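Local coordinates for protein muramidase (Sodiomyces alcalophilus, PDB 6ZM8) that probably cleaves the glycan strands of bacterial peptidoglycan as a family 25 glycoside hydrolase, a fungal muramidase of the lysozyme type, at residues D119-Y124 against A152-L157; F175-Q180 against R202-G207. All blocks are in the same frame, centred on the assembly; numbering follows the deposited sequence. Where two conformers were deposited one is given.

Contact 1. Residues D119-Y124 against A152-L157; sequences DFVTTY and ANRCPL
Val121 meets Cys155 and Arg154 in a small side-chain contact on the outside of the family 25 barrel, a TIM-barrel relative, where helix 110-128 faces the loop that leads into strand 157-160. It is one of the places where an outer helix packs on the segment entering a barrel strand, and no hydrogen bond crosses it. The nearest CA atoms are those of Val121 and Cys155, 8.1 Å apart, and the contacts are made by side chains. In one of the two conformers of Val121, CG1 lies 4.0 Å from Cys155 SG, an apolar touch made on the buried side, where Pro132 also packs on the valine and Ile134 of strand 133-136 on the cysteine. In the same conformer CG2 comes loosely to Arg154 NH1, at 4.1 Å, and the two side chains cross at about a right angle. The arginine chain bends at chi3 (-68°), which brings its guanidinium over to the helix. There Glu118, one turn before Thr122, takes NH1 in a salt bridge, Arg150 O accepts from NH2, and Trp131 makes a cation-pi contact, so the group is held by several partners. Within the helix, Asp119 O accepts from both Thr123 N and Thr123 OG1, the hydroxyl at 2.7 Å, the two donors arriving from opposite faces of the carbonyl plane. Thr122 OG1, weakly bonded to Glu118 O, lies in the plane of the Arg154 guanidinium at its edge, 4.0 Å from NH1 and too far for a hydrogen bond.

Contact 2. Residues F175-Q180 against R202-G207; sequences FYTFWQ and RALANG
The CA atoms of Thr177 and Leu204 stand 9.4 Å apart, the nearest CA pair between the segment that runs into strand 178-182 and the last turn of helix 198-206. Leu204 offers one methyl, CD2, to both of its partners, Thr177 and Phe178. Its CG is anti to the backbone N (chi1 176°), which extends the side chain from the helix. CD2 lies 3.7 Å from Phe178 CZ and equally close to Phe178 CE2, so it sits by the CE2-CZ bond, approaching obliquely, neither over the face nor at the edge. The phenylalanine and leucine side chains come from opposite directions; the benzyl group leaves the strand with chi1 -61°, and its far end nears the helix. The same ring also meets Phe26 of strand 26-33, the planes at about 50°. In the TIM-barrel-like fold of family 25, the contact joins the C-terminal helix to the segment containing barrel strand 178-182, where backbone bonds to Leu157 and Ile159 tie Phe178 to the neighbouring parallel strand. Thr177 reaches toward Leu204 tip to tip, offering its methyl: CG2 is 3.9 Å from Leu204 CD2. The helix stops just beyond, with Gly207 leaving helical angles at positive phi while its N still bonds to Ala203 O. Leu204 O accepts a hydrogen bond from Arg130 NH2, and Ala205 O one from Trp83 NE1.

Contact 1 closes before contact 2 opens along the chain, and their centres lie about 13 Å apart. They join at the strand pair 157-160 and 178-182: Leu157 O, from contact 1, is 2.8 Å from Thr177 N and 3.0 Å from Phe178 N of contact 2, both probable hydrogen bonds. Pro156 adds packing between the two, with CB 3.5 Å from Thr177 OG1 and CG 4.0 Å from Leu204 CD1. Helices 110-128 and 198-206 are therefore connected through the loop before strand 157-160 and its parallel neighbour 178-182. TIM-barrel enzymes carry their active site at the C-terminal strand ends, so both contacts, near the N-terminal ends, probably lie away from it.

Contact 1. Residues D119-Y124 against A152-L157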
loop_
_atom_site.group_PDB
_atom_site.type_symbol
_atom_site.label_atom_id
_atom_site.label_comp_id
_atom_site.label_asym_id
_atom_site.label_seq_id
_atom_site.Cartn_x
_atom_site.Cartn_y
_atom_site.Cartn_z
ATOM N N ASP A 119 15.773 2.773 2.122
ATOM C CA ASP A 119 16.188 1.547 2.789
ATOM C C ASP A 119 15.044 0.517 2.780
ATOM O O ASP A 119 15.261 -0.674 2.517
ATOM C CB ASP A 119 16.652 1.885 4.209
ATOM C CG ASP A 119 17.444 0.802 4.897
ATOM O OD1 ASP A 119 18.075 -0.010 4.233
ATOM O OD2 ASP A 119 17.447 0.844 6.167
ATOM N N PHE A 120 13.826 0.964 3.057
ATOM C CA PHE A 120 12.681 0.045 3.000
ATOM C C PHE A 120 12.512 -0.530 1.590
ATOM O O PHE A 120 12.364 -1.748 1.414
ATOM C CB PHE A 120 11.403 0.772 3.458
ATOM C CG PHE A 120 10.214 -0.157 3.525
ATOM C CD1 PHE A 120 9.509 -0.524 2.380
ATOM C CD2 PHE A 120 9.803 -0.675 4.750
ATOM C CE1 PHE A 120 8.443 -1.420 2.454
ATOM C CE2 PHE A 120 8.716 -1.550 4.826
ATOM C CZ PHE A 120 8.048 -1.925 3.677
ATOM N N VAL A 121 12.468 0.336 0.585
ATOM C CA VAL A 121 12.091 -0.194 -0.738
ATOM C C VAL A 121 13.234 -1.034 -1.338
ATOM O O VAL A 121 12.962 -1.981 -2.057
ATOM C CB VAL A 121 11.609 0.908 -1.707
ATOM C CG1 VAL A 121 10.501 1.751 -1.077
ATOM C CG2 VAL A 121 12.720 1.805 -2.185
ATOM N N THR A 122 14.506 -0.649 -1.122
ATOM C CA THR A 122 15.607 -1.474 -1.599
ATOM C C THR A 122 15.604 -2.824 -0.896
ATOM O O THR A 122 15.814 -3.871 -1.530
ATOM C CB THR A 122 16.930 -0.723 -1.405
ATOM O OG1 THR A 122 16.965 0.391 -2.271
ATOM C CG2 THR A 122 18.134 -1.586 -1.692
ATOM N N THR A 123 15.388 -2.824 0.415
ATOM C CA THR A 123 15.378 -4.082 1.166
ATOM C C THR A 123 14.215 -4.968 0.720
ATOM O O THR A 123 14.381 -6.173 0.493
ATOM C CB THR A 123 15.355 -3.807 2.668
ATOM O OG1 THR A 123 16.518 -3.045 3.029
ATOM C CG2 THR A 123 15.363 -5.097 3.470
ATOM N N TYR A 124 13.025 -4.376 0.595
ATOM C CA TYR A 124 11.862 -5.155 0.177
ATOM C C TYR A 124 12.099 -5.802 -1.203
ATOM O O TYR A 124 11.755 -6.948 -1.425
ATOM C CB TYR A 124 10.614 -4.252 0.177
ATOM C CG TYR A 124 9.351 -5.027 -0.151
ATOM C CD1 TYR A 124 8.700 -5.783 0.819
ATOM C CD2 TYR A 124 8.830 -5.014 -1.440
ATOM C CE1 TYR A 124 7.566 -6.517 0.516
ATOM C CE2 TYR A 124 7.687 -5.743 -1.754
ATOM C CZ TYR A 124 7.056 -6.504 -0.776
ATOM O OH TYR A 124 5.950 -7.226 -1.139
ATOM N N ALA A 152 9.719 7.402 -7.918
ATOM C CA ALA A 152 8.636 7.298 -8.891
ATOM C C ALA A 152 8.920 6.318 -10.028
ATOM O O ALA A 152 7.990 5.690 -10.537
ATOM C CB ALA A 152 8.311 8.659 -9.460
ATOM N N ASN A 153 10.189 6.129 -10.389
ATOM C CA ASN A 153 10.552 5.226 -11.502
ATOM C C ASN A 153 10.745 3.765 -11.051
ATOM O O ASN A 153 11.163 2.897 -11.820
ATOM C CB ASN A 153 11.857 5.706 -12.125
ATOM C CG ASN A 153 12.267 4.881 -13.312
ATOM O OD1 ASN A 153 11.521 4.728 -14.286
ATOM N ND2 ASN A 153 13.471 4.366 -13.258
ATOM N N ARG A 154 10.515 3.495 -9.815
ATOM C CA ARG A 154 10.483 2.128 -9.302
ATOM C C ARG A 154 9.142 1.737 -8.683
ATOM O O ARG A 154 8.684 0.610 -8.857
ATOM C CB ARG A 154 11.573 1.918 -8.237
ATOM C CG ARG A 154 12.976 1.857 -8.821
ATOM C CD ARG A 154 14.060 1.873 -7.753
ATOM N NE ARG A 154 14.089 3.166 -7.099
ATOM C CZ ARG A 154 14.710 3.412 -5.934
ATOM N NH1 ARG A 154 15.329 2.412 -5.299
ATOM N NH2 ARG A 154 14.722 4.619 -5.428
ATOM N N CYS A 155 8.577 2.629 -7.893
ATOM C CA CYS A 155 7.476 2.291 -6.968
ATOM C C CYS A 155 6.175 2.862 -7.493
ATOM O O CYS A 155 6.014 4.077 -7.540
ATOM C CB CYS A 155 7.738 2.894 -5.598
ATOM S SG CYS A 155 9.230 2.241 -4.814
ATOM N N PRO A 156 5.199 2.008 -7.841
ATOM C CA PRO A 156 3.901 2.537 -8.245
ATOM C C PRO A 156 3.275 3.372 -7.112
ATOM O O PRO A 156 3.414 3.012 -5.926
ATOM C CB PRO A 156 3.058 1.279 -8.516
ATOM C CG PRO A 156 4.113 0.206 -8.837
ATOM C CD PRO A 156 5.256 0.536 -7.900
ATOM N N LEU A 157 2.546 4.403 -7.489
ATOM C CA LEU A 157 1.925 5.307 -6.519
ATOM C C LEU A 157 0.498 4.886 -6.202
ATOM O O LEU A 157 -0.329 4.698 -7.099
ATOM C CB LEU A 157 1.896 6.716 -7.121
ATOM C CG LEU A 157 1.223 7.785 -6.242
ATOM C CD1 LEU A 157 1.999 8.020 -4.943
ATOM C CD2 LEU A 157 1.097 9.072 -7.059
#

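Contact 2. Residues F175-Q180 against R202-G207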
loop_
_atom_site.group_PDB
_atom_site.type_symbol
_atom_site.label_atom_id
_atom_site.label_comp_id
_atom_site.label_asym_id
_atom_site.label_seq_id
_atom_site.Cartn_x
_atom_site.Cartn_y
_atom_site.Cartn_z
ATOM N N PHE A 175 1.472 9.613 -13.130
ATOM C CA PHE A 175 0.141 9.025 -13.014
ATOM C C PHE A 175 0.096 8.247 -11.711
ATOM O O PHE A 175 1.115 7.786 -11.199
ATOM C CB PHE A 175 -0.175 8.078 -14.182
ATOM C CG PHE A 175 0.836 6.996 -14.373
ATOM C CD1 PHE A 175 1.946 7.212 -15.195
ATOM C CD2 PHE A 175 0.717 5.758 -13.736
ATOM C CE1 PHE A 175 2.888 6.212 -15.370
ATOM C CE2 PHE A 175 1.671 4.767 -13.890
ATOM C CZ PHE A 175 2.757 4.989 -14.733
ATOM N N TYR A 176 -1.121 8.091 -11.192
ATOM C CA TYR A 176 -1.358 7.179 -10.087
ATOM C C TYR A 176 -1.515 5.751 -10.636
ATOM O O TYR A 176 -2.036 5.564 -11.740
ATOM C CB TYR A 176 -2.574 7.570 -9.223
ATOM C CG TYR A 176 -3.970 7.326 -9.796
ATOM C CD1 TYR A 176 -4.566 6.085 -9.677
ATOM C CD2 TYR A 176 -4.731 8.333 -10.397
ATOM C CE1 TYR A 176 -5.852 5.838 -10.119
ATOM C CE2 TYR A 176 -6.010 8.100 -10.870
ATOM C CZ TYR A 176 -6.584 6.846 -10.712
ATOM O OH TYR A 176 -7.854 6.544 -11.111
ATOM N N THR A 177 -1.130 4.768 -9.819
ATOM C CA THR A 177 -1.483 3.381 -10.077
ATOM C C THR A 177 -2.767 3.014 -9.347
ATOM O O THR A 177 -3.679 2.408 -9.929
ATOM C CB THR A 177 -0.294 2.468 -9.742
ATOM O OG1 THR A 177 0.777 2.772 -10.646
ATOM C CG2 THR A 177 -0.649 1.001 -9.903
ATOM N N PHE A 178 -2.845 3.378 -8.055
ATOM C CA PHE A 178 -4.090 3.263 -7.300
ATOM C C PHE A 178 -4.429 4.656 -6.738
ATOM O O PHE A 178 -3.532 5.416 -6.382
ATOM C CB PHE A 178 -3.944 2.278 -6.128
ATOM C CG PHE A 178 -3.603 0.866 -6.554
ATOM C CD1 PHE A 178 -4.589 0.018 -7.040
ATOM C CD2 PHE A 178 -2.297 0.396 -6.445
ATOM C CE1 PHE A 178 -4.279 -1.295 -7.378
ATOM C CE2 PHE A 178 -1.988 -0.904 -6.798
ATOM C CZ PHE A 178 -2.987 -1.756 -7.257
ATOM N N TRP A 179 -5.728 4.904 -6.590
ATOM C CA TRP A 179 -6.240 6.134 -5.973
ATOM C C TRP A 179 -7.273 5.723 -4.933
ATOM O O TRP A 179 -8.304 5.120 -5.267
ATOM C CB TRP A 179 -6.877 7.045 -7.032
ATOM C CG TRP A 179 -7.619 8.229 -6.478
ATOM C CD1 TRP A 179 -7.501 8.858 -5.273
ATOM C CD2 TRP A 179 -8.686 8.904 -7.184
ATOM N NE1 TRP A 179 -8.392 9.886 -5.180
ATOM C CE2 TRP A 179 -9.155 9.927 -6.321
ATOM C CE3 TRP A 179 -9.292 8.746 -8.432
ATOM C CZ2 TRP A 179 -10.239 10.743 -6.644
ATOM C CZ3 TRP A 179 -10.348 9.546 -8.763
ATOM C CH2 TRP A 179 -10.820 10.527 -7.869
ATOM N N GLN A 180 -6.969 6.014 -3.663
ATOM C CA GLN A 180 -7.906 5.809 -2.559
ATOM C C GLN A 180 -8.784 7.072 -2.486
ATOM O O GLN A 180 -8.308 8.143 -2.128
ATOM C CB GLN A 180 -7.166 5.606 -1.247
ATOM C CG GLN A 180 -8.073 5.003 -0.173
ATOM C CD GLN A 180 -7.307 4.950 1.133
ATOM O OE1 GLN A 180 -7.015 6.013 1.719
ATOM N NE2 GLN A 180 -6.907 3.772 1.558
ATOM N N ARG A 202 -3.126 -7.458 -13.991
ATOM C CA ARG A 202 -2.420 -8.733 -13.960
ATOM C C ARG A 202 -0.910 -8.511 -14.125
ATOM O O ARG A 202 -0.116 -9.188 -13.445
ATOM C CB ARG A 202 -2.958 -9.637 -15.053
ATOM C CG ARG A 202 -2.268 -10.955 -15.196
ATOM C CD ARG A 202 -2.830 -11.888 -14.143
ATOM N NE ARG A 202 -4.205 -12.276 -14.483
ATOM C CZ ARG A 202 -5.189 -12.554 -13.616
ATOM N NH1 ARG A 202 -4.948 -12.723 -12.328
ATOM N NH2 ARG A 202 -6.400 -12.838 -14.084
ATOM N N ALA A 203 -0.505 -7.596 -15.013
ATOM C CA ALA A 203 0.929 -7.325 -15.199
ATOM C C ALA A 203 1.562 -6.776 -13.928
ATOM O O ALA A 203 2.700 -7.110 -13.605
ATOM C CB ALA A 203 1.141 -6.382 -16.360
ATOM N N LEU A 204 0.830 -5.934 -13.192
ATOM C CA LEU A 204 1.349 -5.427 -11.911
ATOM C C LEU A 204 1.507 -6.567 -10.931
ATOM O O LEU A 204 2.528 -6.683 -10.239
ATOM C CB LEU A 204 0.405 -4.347 -11.370
ATOM C CG LEU A 204 0.786 -3.819 -9.982
ATOM C CD1 LEU A 204 2.142 -3.103 -10.020
ATOM C CD2 LEU A 204 -0.289 -2.876 -9.489
ATOM N N ALA A 205 0.514 -7.465 -10.856
ATOM C CA ALA A 205 0.648 -8.630 -9.995
ATOM C C ALA A 205 1.846 -9.502 -10.417
ATOM O O ALA A 205 2.581 -10.002 -9.560
ATOM C CB ALA A 205 -0.641 -9.439 -9.999
ATOM N N ASN A 206 2.022 -9.689 -11.716
ATOM C CA ASN A 206 3.092 -10.560 -12.208
ATOM C C ASN A 206 4.469 -9.917 -12.191
ATOM O O ASN A 206 5.473 -10.586 -12.303
ATOM C CB ASN A 206 2.764 -11.013 -13.636
ATOM C CG ASN A 206 1.789 -12.162 -13.641
ATOM O OD1 ASN A 206 1.738 -12.957 -12.698
ATOM N ND2 ASN A 206 1.079 -12.289 -14.769
ATOM N N GLY A 207 4.449 -8.573 -12.419
ATOM C CA GLY A 207 5.748 -7.894 -12.123
ATOM C C GLY A 207 6.446 -7.832 -13.431
ATOM O O GLY A 207 7.707 -7.830 -13.494
#